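Local coordinates for protein adenosine deaminase (Burkholderia ambifaria, PDB 4GXW) that probably removes the amino group of adenine-type purines by hydrolysis, as a zinc-dependent deaminase of the amidohydrolase superfamily with a TIM-barrel fold, at residues M174-R178 and A208-R212; L333-D337 and W349-W353; A82-Y86 and G121-S126. All coordinates share one frame; numbering follows the deposited sequence.

Contact 1: M174-R178 and A208-R212; sequences MKANR and AAGFR
Met174 lays its methyl group over one face of the Phe211 ring. CE lies 3.6 Å from the centroid of the Phe211 ring and only 7° from the ring normal, which makes it a CH-pi contact over the centre of the face. SD follows behind, above the same face at 5.0 Å from the Phe211 centroid, so the pair is also a Met-aromatic contact, though the methyl does the touching. The bend at the last side-chain torsion of Met174 (chi3 64°) turns CE down onto the ring, while its CB rests 3.9 Å from CZ of Phe211. The Arg178 guanidinium approaches from the other side of the ring plane. NH1 of Arg178 stands 3.7 Å from CZ of Phe211; the two planes are nearly parallel, but the group is displaced to an oblique position.

Two bonds to Ala209 O hold the guanidinium there. Arg178 NH2 donates to this carbonyl over 2.9 Å, close to the guanidinium plane and onto a lone pair in the carbonyl plane; NH1 adds a weak, bent bond to the same oxygen. The CB of Ala209 packs on the aliphatic part of Lys175, 3.9 Å from its CG. Behind these contacts, Gly210, just after helix 200-208, has positive phi and closes the last turn in a Schellman motif, where the chain turns toward Phe211.

Tyr130 of helix 130-148 and Val182 also touch Met174. Helix 164-176 meets the end of helix 200-208 at the surface, and Arg212, opening strand 212-217, pairs by backbone bonds with Ala183 and Ile185, at the start of the neighbouring strand 184-188.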
ATOM      1  N   MET A 174      -2.149 -19.186  -9.238  1.00  8.93           N
ATOM      2  CA  MET A 174      -1.741 -18.144 -10.180  1.00  9.40           C
ATOM      3  C   MET A 174      -1.283 -18.736 -11.507  1.00 10.49           C
ATOM      4  O   MET A 174      -1.647 -18.232 -12.569  1.00 11.64           O
ATOM      5  CB  MET A 174      -0.645 -17.262  -9.579  1.00  9.85           C
ATOM      6  CG  MET A 174      -1.144 -16.380  -8.431  1.00 11.11           C
ATOM      7  SD  MET A 174       0.187 -15.600  -7.508  1.00 10.54           S
ATOM      8  CE  MET A 174       0.911 -14.531  -8.758  1.00 12.42           C
ATOM      9  N   LYS A 175      -0.499 -19.809 -11.438  1.00 10.60           N
ATOM     10  CA  LYS A 175      -0.034 -20.501 -12.637  1.00 12.03           C
ATOM     11  C   LYS A 175      -1.177 -21.069 -13.477  1.00 12.54           C
ATOM     12  O   LYS A 175      -1.080 -21.126 -14.706  1.00 14.46           O
ATOM     13  CB  LYS A 175       0.931 -21.630 -12.259  1.00 12.34           C
ATOM     14  CG  LYS A 175       2.307 -21.136 -11.852  1.00 14.54           C
ATOM     15  CD  LYS A 175       3.270 -22.284 -11.549  1.00 18.33           C
ATOM     16  CE  LYS A 175       3.043 -22.854 -10.156  1.00 23.36           C
ATOM     17  NZ  LYS A 175       4.183 -23.725  -9.707  1.00 26.42           N
ATOM     18  N   ALA A 176      -2.248 -21.493 -12.807  1.00 11.97           N
ATOM     19  CA  ALA A 176      -3.401 -22.103 -13.462  1.00 13.26           C
ATOM     20  C   ALA A 176      -4.363 -21.060 -14.024  1.00 13.52           C
ATOM     21  O   ALA A 176      -5.304 -21.399 -14.750  1.00 16.34           O
ATOM     22  CB  ALA A 176      -4.133 -23.023 -12.476  1.00 14.49           C
ATOM     23  N   ASN A 177      -4.138 -19.797 -13.671  1.00 12.94           N
ATOM     24  CA  ASN A 177      -5.032 -18.710 -14.061  1.00 12.73           C
ATOM     25  C   ASN A 177      -4.267 -17.475 -14.505  1.00 13.72           C
ATOM     26  O   ASN A 177      -4.494 -16.385 -13.988  1.00 15.97           O
ATOM     27  CB  ASN A 177      -5.933 -18.316 -12.887  1.00 15.01           C
ATOM     28  CG  ASN A 177      -6.897 -19.408 -12.500  1.00 17.80           C
ATOM     29  OD1 ASN A 177      -7.992 -19.514 -13.064  1.00 20.42           O
ATOM     30  ND2 ASN A 177      -6.507 -20.229 -11.529  1.00 13.00           N
ATOM     31  N   ARG A 178      -3.354 -17.632 -15.455  1.00 12.85           N
ATOM     32  CA  ARG A 178      -2.502 -16.510 -15.830  1.00 13.68           C
ATOM     33  C   ARG A 178      -3.304 -15.385 -16.468  1.00 14.15           C
ATOM     34  O   ARG A 178      -4.230 -15.619 -17.249  1.00 15.28           O
ATOM     35  CB  ARG A 178      -1.366 -16.955 -16.752  1.00 16.41           C
ATOM     36  CG  ARG A 178      -0.285 -17.764 -16.043  1.00 14.22           C
ATOM     37  CD  ARG A 178       0.868 -18.078 -16.991  1.00 16.29           C
ATOM     38  NE  ARG A 178       1.929 -18.860 -16.360  1.00 17.23           N
ATOM     39  CZ  ARG A 178       2.964 -18.336 -15.709  1.00 16.61           C
ATOM     40  NH1 ARG A 178       3.084 -17.022 -15.597  1.00 18.50           N
ATOM     41  NH2 ARG A 178       3.881 -19.127 -15.171  1.00 20.31           N
ATOM     42  N   ALA A 208      10.250 -18.825 -10.145  1.00  8.88           N
ATOM     43  CA  ALA A 208      10.420 -19.821 -11.209  1.00  9.34           C
ATOM     44  C   ALA A 208       9.292 -19.748 -12.240  1.00 10.02           C
ATOM     45  O   ALA A 208       9.458 -20.148 -13.394  1.00 10.17           O
ATOM     46  CB  ALA A 208      10.508 -21.231 -10.625  1.00 10.80           C
ATOM     47  N   ALA A 209       8.141 -19.246 -11.815  1.00 10.49           N
ATOM     48  CA  ALA A 209       6.978 -19.105 -12.685  1.00 10.96           C
ATOM     49  C   ALA A 209       6.977 -17.759 -13.410  1.00 10.84           C
ATOM     50  O   ALA A 209       6.033 -17.453 -14.142  1.00 13.39           O
ATOM     51  CB  ALA A 209       5.692 -19.268 -11.874  1.00 11.64           C
ATOM     52  N   GLY A 210       8.017 -16.956 -13.196  1.00 10.07           N
ATOM     53  CA  GLY A 210       8.150 -15.679 -13.881  1.00 11.86           C
ATOM     54  C   GLY A 210       7.495 -14.500 -13.184  1.00 12.02           C
ATOM     55  O   GLY A 210       7.418 -13.411 -13.753  1.00 14.42           O
ATOM     56  N   PHE A 211       7.029 -14.698 -11.956  1.00  9.80           N
ATOM     57  CA  PHE A 211       6.383 -13.614 -11.222  1.00 10.49           C
ATOM     58  C   PHE A 211       7.384 -12.747 -10.480  1.00  9.97           C
ATOM     59  O   PHE A 211       8.431 -13.225 -10.036  1.00 11.30           O
ATOM     60  CB  PHE A 211       5.350 -14.182 -10.244  1.00 11.03           C
ATOM     61  CG  PHE A 211       4.164 -14.807 -10.922  1.00  9.77           C
ATOM     62  CD1 PHE A 211       3.270 -14.023 -11.642  1.00 12.01           C
ATOM     63  CD2 PHE A 211       3.951 -16.177 -10.862  1.00 12.79           C
ATOM     64  CE1 PHE A 211       2.180 -14.605 -12.286  1.00 11.91           C
ATOM     65  CE2 PHE A 211       2.863 -16.762 -11.501  1.00 12.35           C
ATOM     66  CZ  PHE A 211       1.983 -15.977 -12.218  1.00 11.93           C
ATOM     67  N   ARG A 212       7.048 -11.467 -10.341  1.00  9.12           N
ATOM     68  CA  ARG A 212       7.783 -10.594  -9.430  1.00  8.54           C
ATOM     69  C   ARG A 212       7.335 -10.870  -8.003  1.00  8.64           C
ATOM     70  O   ARG A 212       6.297 -11.514  -7.781  1.00  9.30           O
ATOM     71  CB  ARG A 212       7.563  -9.128  -9.781  1.00 11.03           C
ATOM     72  CG  ARG A 212       8.259  -8.704 -11.068  1.00 15.71           C
ATOM     73  CD  ARG A 212       7.863  -7.296 -11.362  1.00 20.39           C
ATOM     74  NE  ARG A 212       8.657  -6.572 -12.346  1.00 22.28           N
ATOM     75  CZ  ARG A 212       8.198  -6.202 -13.535  1.00 26.07           C
ATOM     76  NH1 ARG A 212       6.965  -6.523 -13.902  1.00 22.79           N
ATOM     77  NH2 ARG A 212       8.976  -5.522 -14.366  1.00 29.41           N
TER

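Contact 2: L333-D337 and W349-W353; sequences LNGID and WRAAW
Ile336 carries the apolar part of the interface with Trp349, Arg350 and Trp353. Its CD1 reaches 3.8 Å from CB of Trp349 and 4.0 Å from CE3 of Trp353, meeting the second indole obliquely. The CG1 branch stands beside the backbone N (chi1 -70°), which sends CD1 toward the tryptophans and leaves CG2 for Arg350, where it lies 4.0 Å from CG and over one face of the guanidinium. Leu333 CD2 touches the same arginine methylene more loosely.

The two segments belong to consecutive helices, 325-338 and 343-371, which run antiparallel at 157° as a helical hairpin with segment axes 10.5 Å apart. It follows the last barrel strand, 295-298, and the two indoles of its second helix also touch Val32 in the first strand, 31-33, so that the hairpin packs beside the first strand of the TIM barrel.

The polar contact is a salt bridge at the flank. Arg350 NH2 gives OD1 of Asp337 a nearly straight bond of 2.7 Å, with the carboxylate oxygen close to the guanidinium plane; NE adds a weak one to the same atom. The carboxylate is turned 45° from that plane, and its OD2 forms a second salt bridge with Lys295.

One water accepts from Arg350 NE at 2.7 Å and also lies within bonding distance of Asp337 OD1 and the carbonyl O of Leu333.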
ATOM      1  N   LEU A 333       9.621   9.664  -8.575  1.00  9.70           N
ATOM      2  CA  LEU A 333      10.507   8.888  -9.431  1.00 10.16           C
ATOM      3  C   LEU A 333      10.771   7.491  -8.865  1.00 10.27           C
ATOM      4  O   LEU A 333      10.851   6.517  -9.619  1.00 10.73           O
ATOM      5  CB  LEU A 333      11.810   9.651  -9.685  1.00 10.77           C
ATOM      6  CG  LEU A 333      11.636  10.969 -10.454  1.00 13.65           C
ATOM      7  CD1 LEU A 333      12.934  11.748 -10.459  1.00 14.16           C
ATOM      8  CD2 LEU A 333      11.162  10.696 -11.878  1.00 14.73           C
ATOM      9  N   ASN A 334      10.877   7.387  -7.538  1.00  9.01           N
ATOM     10  CA  ASN A 334      11.036   6.086  -6.889  1.00  9.36           C
ATOM     11  C   ASN A 334       9.856   5.159  -7.157  1.00 10.67           C
ATOM     12  O   ASN A 334      10.026   3.954  -7.356  1.00  8.99           O
ATOM     13  CB  ASN A 334      11.232   6.242  -5.378  1.00 10.09           C
ATOM     14  CG  ASN A 334      12.495   7.005  -5.018  1.00  9.03           C
ATOM     15  OD1 ASN A 334      13.417   7.156  -5.838  1.00 10.25           O
ATOM     16  ND2 ASN A 334      12.553   7.473  -3.774  1.00  9.70           N
ATOM     17  N   GLY A 335       8.650   5.710  -7.120  1.00  8.39           N
ATOM     18  CA  GLY A 335       7.461   4.941  -7.451  1.00 10.05           C
ATOM     19  C   GLY A 335       7.484   4.394  -8.872  1.00  8.58           C
ATOM     20  O   GLY A 335       7.065   3.256  -9.116  1.00  9.48           O
ATOM     21  N   ILE A 336       7.974   5.195  -9.812  1.00  9.51           N
ATOM     22  CA  ILE A 336       8.129   4.742 -11.185  1.00 11.73           C
ATOM     23  C   ILE A 336       9.149   3.596 -11.250  1.00  9.93           C
ATOM     24  O   ILE A 336       8.890   2.551 -11.858  1.00 10.18           O
ATOM     25  CB  ILE A 336       8.558   5.894 -12.112  1.00  9.41           C
ATOM     26  CG1 ILE A 336       7.400   6.884 -12.277  1.00 11.48           C
ATOM     27  CG2 ILE A 336       8.982   5.344 -13.467  1.00 11.59           C
ATOM     28  CD1 ILE A 336       7.808   8.242 -12.825  1.00 12.85           C
ATOM     29  N   ASP A 337      10.297   3.784 -10.602  1.00 10.14           N
ATOM     30  CA  ASP A 337      11.326   2.743 -10.578  1.00 11.18           C
ATOM     31  C   ASP A 337      10.825   1.447  -9.957  1.00 11.31           C
ATOM     32  O   ASP A 337      11.165   0.367 -10.420  1.00 10.88           O
ATOM     33  CB  ASP A 337      12.558   3.206  -9.789  1.00 14.92           C
ATOM     34  CG  ASP A 337      13.299   4.338 -10.461  1.00 21.29           C
ATOM     35  OD1 ASP A 337      13.156   4.508 -11.689  1.00 23.32           O
ATOM     36  OD2 ASP A 337      14.042   5.052  -9.753  1.00 19.70           O
ATOM     37  N   TRP A 349       6.926   7.424 -18.361  1.00 10.40           N
ATOM     38  CA  TRP A 349       6.443   8.102 -17.168  1.00 10.64           C
ATOM     39  C   TRP A 349       7.464   9.114 -16.666  1.00 10.50           C
ATOM     40  O   TRP A 349       7.102  10.231 -16.292  1.00 10.76           O
ATOM     41  CB  TRP A 349       6.116   7.095 -16.055  1.00 12.06           C
ATOM     42  CG  TRP A 349       4.850   6.294 -16.284  1.00 12.89           C
ATOM     43  CD1 TRP A 349       3.886   6.529 -17.219  1.00 14.72           C
ATOM     44  CD2 TRP A 349       4.423   5.135 -15.550  1.00 11.99           C
ATOM     45  NE1 TRP A 349       2.883   5.589 -17.112  1.00 17.52           N
ATOM     46  CE2 TRP A 349       3.192   4.723 -16.097  1.00 16.53           C
ATOM     47  CE3 TRP A 349       4.962   4.410 -14.482  1.00 13.41           C
ATOM     48  CZ2 TRP A 349       2.490   3.614 -15.611  1.00 14.96           C
ATOM     49  CZ3 TRP A 349       4.267   3.301 -14.007  1.00 13.37           C
ATOM     50  CH2 TRP A 349       3.047   2.923 -14.568  1.00 14.20           C
ATOM     51  N   ARG A 350       8.740   8.744 -16.666  1.00 10.76           N
ATOM     52  CA  ARG A 350       9.748   9.701 -16.209  1.00 12.60           C
ATOM     53  C   ARG A 350       9.759  10.940 -17.088  1.00 12.00           C
ATOM     54  O   ARG A 350       9.791  12.064 -16.587  1.00 13.70           O
ATOM     55  CB  ARG A 350      11.144   9.088 -16.219  1.00 14.79           C
ATOM     56  CG  ARG A 350      11.347   7.997 -15.203  1.00 14.50           C
ATOM     57  CD  ARG A 350      12.801   7.547 -15.170  1.00 19.29           C
ATOM     58  NE  ARG A 350      12.899   6.266 -14.484  1.00 18.30           N
ATOM     59  CZ  ARG A 350      13.012   5.090 -15.095  1.00 18.13           C
ATOM     60  NH1 ARG A 350      13.080   5.019 -16.419  1.00 18.79           N
ATOM     61  NH2 ARG A 350      13.067   3.979 -14.374  1.00 16.88           N
ATOM     62  N   ALA A 351       9.736  10.730 -18.399  1.00 11.52           N
ATOM     63  CA  ALA A 351       9.812  11.840 -19.339  1.00 11.82           C
ATOM     64  C   ALA A 351       8.592  12.760 -19.264  1.00 11.66           C
ATOM     65  O   ALA A 351       8.707  13.962 -19.502  1.00 11.59           O
ATOM     66  CB  ALA A 351      10.007  11.318 -20.765  1.00 11.36           C
ATOM     67  N   ALA A 352       7.424  12.205 -18.951  1.00 11.69           N
ATOM     68  CA  ALA A 352       6.196  12.997 -18.908  1.00 11.33           C
ATOM     69  C   ALA A 352       5.890  13.563 -17.525  1.00 12.00           C
ATOM     70  O   ALA A 352       5.528  14.727 -17.398  1.00 12.06           O
ATOM     71  CB  ALA A 352       5.016  12.187 -19.411  1.00 12.72           C
ATOM     72  N   TRP A 353       6.025  12.745 -16.491  1.00 10.58           N
ATOM     73  CA  TRP A 353       5.608  13.179 -15.160  1.00 10.53           C
ATOM     74  C   TRP A 353       6.571  14.167 -14.502  1.00 10.95           C
ATOM     75  O   TRP A 353       6.145  14.990 -13.689  1.00 11.01           O
ATOM     76  CB  TRP A 353       5.398  12.006 -14.207  1.00  9.95           C
ATOM     77  CG  TRP A 353       4.374  10.983 -14.623  1.00 11.84           C
ATOM     78  CD1 TRP A 353       3.765  10.848 -15.840  1.00 11.78           C
ATOM     79  CD2 TRP A 353       3.846   9.951 -13.793  1.00 12.07           C
ATOM     80  NE1 TRP A 353       2.896   9.774 -15.817  1.00 12.81           N
ATOM     81  CE2 TRP A 353       2.934   9.208 -14.572  1.00 11.86           C
ATOM     82  CE3 TRP A 353       4.063   9.576 -12.468  1.00 12.75           C
ATOM     83  CZ2 TRP A 353       2.234   8.112 -14.060  1.00 14.29           C
ATOM     84  CZ3 TRP A 353       3.373   8.489 -11.960  1.00 13.25           C
ATOM     85  CH2 TRP A 353       2.464   7.772 -12.756  1.00 16.82           C
TER
HETATM   86  O   HOH W   1      12.329   7.122 -12.037  1.00 25.57           O

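Contact 3: A82-Y86 and G121-S126; sequences ALDRY and GTVRVS
Ser126 reaches Asp84 through a hydroxyl that stands beside its own backbone N (chi1 -47°), which brings OG to the carbonyl O of Asp84. The Asp84 side chain is turned in the same sense (chi1 -80°), and this lays its carboxylate against Gly121. Ser126 OG donates to Asp84 O over 2.7 Å, in the carbonyl plane and on a lone pair, so this hydroxyl ties the end of one segment to the backbone of the other helix. The Asp84 OD2 lies 3.3 Å from CA of Gly121. With no side chain on Gly121, the carboxylate can settle directly on the helix backbone.

Water supplies the remaining polar links. One molecule lies within hydrogen-bonding distance of Asp84 OD1 (2.8 Å), Thr122 OG1 and Ser126 OG. A second water donates to Asp84 OD1 and is held only weakly by Thr122 OG1. The carboxylate and the threonine hydroxyl, 4.1 Å apart between OD1 and OG1, are therefore bridged by water, and Thr122 OG1 has a further hydrogen-bonding partner in Trp117 NE1.

At the outer flank a valine methyl packs on an arginine. CG1 of Val125 is 3.6 Å from CA of Arg85 and sits centrally over one face of its guanidinium, 3.8 Å from CZ. The Arg85 chain, bent at chi3, folds its charged end back over this methyl.

Both segments contain a wider pi-type turn; in 121-126 the Gly121 carbonyl accepts from the backbone N of both Val125 and Ser126. The axes cross at -48° and come within 8.4 Å. This joins helix 77-87, part of the helical insertion between barrel strands 31-33 and 110-117, to helix 119-126, which directly follows strand 110-117, a helical elaboration at the zinc-site end of the TIM barrel as in adenosine deaminases.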
ATOM      1  N   ALA A  82     -12.944  -9.989   9.202  1.00 10.67           N
ATOM      2  CA  ALA A  82     -14.407  -9.950   9.179  1.00 10.08           C
ATOM      3  C   ALA A  82     -14.958  -9.903   7.748  1.00  9.70           C
ATOM      4  O   ALA A  82     -15.981 -10.521   7.450  1.00  9.76           O
ATOM      5  CB  ALA A  82     -14.931  -8.764   9.988  1.00 12.02           C
ATOM      6  N   LEU A  83     -14.277  -9.167   6.866  1.00  9.46           N
ATOM      7  CA  LEU A  83     -14.665  -9.122   5.455  1.00  9.25           C
ATOM      8  C   LEU A  83     -14.630 -10.525   4.837  1.00  9.04           C
ATOM      9  O   LEU A  83     -15.604 -10.955   4.209  1.00  9.86           O
ATOM     10  CB  LEU A  83     -13.791  -8.123   4.676  1.00  9.80           C
ATOM     11  CG  LEU A  83     -14.239  -6.662   4.789  1.00  9.95           C
ATOM     12  CD1 LEU A  83     -13.087  -5.717   4.528  1.00 12.40           C
ATOM     13  CD2 LEU A  83     -15.354  -6.416   3.805  1.00 12.23           C
ATOM     14  N   ASP A  84     -13.529 -11.249   5.043  1.00  8.89           N
ATOM     15  CA  ASP A  84     -13.419 -12.612   4.518  1.00  9.58           C
ATOM     16  C   ASP A  84     -14.482 -13.545   5.091  1.00 10.50           C
ATOM     17  O   ASP A  84     -15.090 -14.330   4.369  1.00 11.40           O
ATOM     18  CB  ASP A  84     -12.048 -13.231   4.843  1.00 10.04           C
ATOM     19  CG  ASP A  84     -10.936 -12.787   3.904  1.00 11.16           C
ATOM     20  OD1 ASP A  84     -11.197 -12.217   2.835  1.00 11.70           O
ATOM     21  OD2 ASP A  84      -9.760 -13.040   4.253  1.00 17.15           O
ATOM     22  N   ARG A  85     -14.694 -13.482   6.402  1.00  9.73           N
ATOM     23  CA  ARG A  85     -15.533 -14.487   7.049  1.00 10.27           C
ATOM     24  C   ARG A  85     -17.031 -14.243   6.877  1.00 11.55           C
ATOM     25  O   ARG A  85     -17.805 -15.198   6.795  1.00 12.54           O
ATOM     26  CB  ARG A  85     -15.168 -14.656   8.533  1.00 11.98           C
ATOM     27  CG  ARG A  85     -15.844 -15.867   9.191  1.00 13.55           C
ATOM     28  CD  ARG A  85     -15.253 -16.203  10.558  1.00 14.01           C
ATOM     29  NE  ARG A  85     -13.859 -16.627  10.466  1.00 14.12           N
ATOM     30  CZ  ARG A  85     -13.461 -17.838  10.091  1.00 14.10           C
ATOM     31  NH1 ARG A  85     -14.351 -18.762   9.756  1.00 15.65           N
ATOM     32  NH2 ARG A  85     -12.165 -18.122  10.043  1.00 12.95           N
ATOM     33  N   TYR A  86     -17.440 -12.977   6.809  1.00 10.00           N
ATOM     34  CA  TYR A  86     -18.871 -12.657   6.852  1.00 11.87           C
ATOM     35  C   TYR A  86     -19.431 -11.839   5.688  1.00 11.89           C
ATOM     36  O   TYR A  86     -20.609 -11.977   5.348  1.00 17.29           O
ATOM     37  CB  TYR A  86     -19.217 -11.947   8.167  1.00 12.32           C
ATOM     38  CG  TYR A  86     -18.908 -12.773   9.395  1.00 12.69           C
ATOM     39  CD1 TYR A  86     -19.617 -13.933   9.657  1.00 15.27           C
ATOM     40  CD2 TYR A  86     -17.904 -12.402  10.277  1.00 14.73           C
ATOM     41  CE1 TYR A  86     -19.348 -14.704  10.769  1.00 15.78           C
ATOM     42  CE2 TYR A  86     -17.620 -13.174  11.400  1.00 16.16           C
ATOM     43  CZ  TYR A  86     -18.349 -14.322  11.633  1.00 18.38           C
ATOM     44  OH  TYR A  86     -18.087 -15.100  12.735  1.00 18.28           O
ATOM     45  N   GLY A 121      -7.783 -16.434   2.417  1.00  9.08           N
ATOM     46  CA  GLY A 121      -9.035 -16.088   3.071  1.00 10.13           C
ATOM     47  C   GLY A 121     -10.233 -16.246   2.148  1.00  9.43           C
ATOM     48  O   GLY A 121     -11.266 -16.780   2.542  1.00 10.13           O
ATOM     49  N   THR A 122     -10.105 -15.794   0.909  1.00  8.46           N
ATOM     50  CA  THR A 122     -11.218 -15.867  -0.024  1.00  8.76           C
ATOM     51  C   THR A 122     -11.604 -17.316  -0.336  1.00  8.68           C
ATOM     52  O   THR A 122     -12.783 -17.674  -0.299  1.00  9.61           O
ATOM     53  CB  THR A 122     -10.874 -15.105  -1.307  1.00  7.99           C
ATOM     54  OG1 THR A 122     -10.659 -13.728  -0.970  1.00  9.96           O
ATOM     55  CG2 THR A 122     -11.997 -15.226  -2.327  1.00 10.10           C
ATOM     56  N   VAL A 123     -10.616 -18.143  -0.653  1.00  8.82           N
ATOM     57  CA  VAL A 123     -10.896 -19.530  -1.024  1.00  9.43           C
ATOM     58  C   VAL A 123     -11.288 -20.388   0.185  1.00  8.78           C
ATOM     59  O   VAL A 123     -12.296 -21.098   0.147  1.00  9.75           O
ATOM     60  CB  VAL A 123      -9.699 -20.177  -1.765  1.00 10.00           C
ATOM     61  CG1 VAL A 123     -10.004 -21.626  -2.111  1.00 11.96           C
ATOM     62  CG2 VAL A 123      -9.365 -19.395  -3.029  1.00 10.62           C
ATOM     63  N   ARG A 124     -10.508 -20.301   1.261  1.00  9.01           N
ATOM     64  CA  ARG A 124     -10.704 -21.181   2.413  1.00 10.57           C
ATOM     65  C   ARG A 124     -11.785 -20.706   3.371  1.00 11.21           C
ATOM     66  O   ARG A 124     -12.453 -21.525   3.996  1.00 13.69           O
ATOM     67  CB  ARG A 124      -9.403 -21.356   3.200  1.00 10.24           C
ATOM     68  CG  ARG A 124      -8.178 -21.729   2.379  1.00 12.01           C
ATOM     69  CD  ARG A 124      -8.318 -23.062   1.670  1.00 14.53           C
ATOM     70  NE  ARG A 124      -7.027 -23.456   1.110  1.00 14.97           N
ATOM     71  CZ  ARG A 124      -6.862 -24.237   0.046  1.00 14.18           C
ATOM     72  NH1 ARG A 124      -7.912 -24.722  -0.603  1.00 16.31           N
ATOM     73  NH2 ARG A 124      -5.635 -24.520  -0.369  1.00 15.38           N
ATOM     74  N   VAL A 125     -11.929 -19.393   3.528  1.00 10.93           N
ATOM     75  CA  VAL A 125     -12.878 -18.868   4.506  1.00 11.23           C
ATOM     76  C   VAL A 125     -14.166 -18.386   3.834  1.00 10.33           C
ATOM     77  O   VAL A 125     -15.253 -18.821   4.212  1.00 11.90           O
ATOM     78  CB  VAL A 125     -12.242 -17.782   5.401  1.00  8.94           C
ATOM     79  CG1 VAL A 125     -13.272 -17.211   6.359  1.00 14.47           C
ATOM     80  CG2 VAL A 125     -11.067 -18.366   6.171  1.00 13.41           C
ATOM     81  N   SER A 126     -14.055 -17.526   2.823  1.00  9.04           N
ATOM     82  CA  SER A 126     -15.257 -17.096   2.104  1.00 11.06           C
ATOM     83  C   SER A 126     -15.861 -18.218   1.263  1.00 12.02           C
ATOM     84  O   SER A 126     -17.050 -18.194   0.965  1.00 11.64           O
ATOM     85  CB  SER A 126     -14.978 -15.880   1.215  1.00  9.54           C
ATOM     86  OG  SER A 126     -14.250 -14.884   1.905  1.00  9.24           O
TER
HETATM   87  O   HOH W   2     -12.696 -12.837   0.604  1.00 11.24           O
HETATM   88  O   HOH W   3      -9.025 -11.715   1.140  1.00 16.32           O

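The three contacts are separate patches on one TIM-barrel domain. Contacts 1 and 3 have centres about 23 Å apart, their nearest atoms about 9 Å from each other; helix 164-176 also receives Val123 and Arg124 of contact 3. Contacts 1 and 2 are about 26 Å apart between centres and about 7 Å at the nearest atoms, with Arg212 touching Trp340 in the turn of the helical hairpin. Contacts 2 and 3 lie on opposite sides of the chain's centre, about 37 Å apart between centres. Of the three, contact 3 comes nearest the zinc site, without touching it: the Asp84 side chain is about 10 Å from that of the ligand His37 and about 14 Å from the zinc ion.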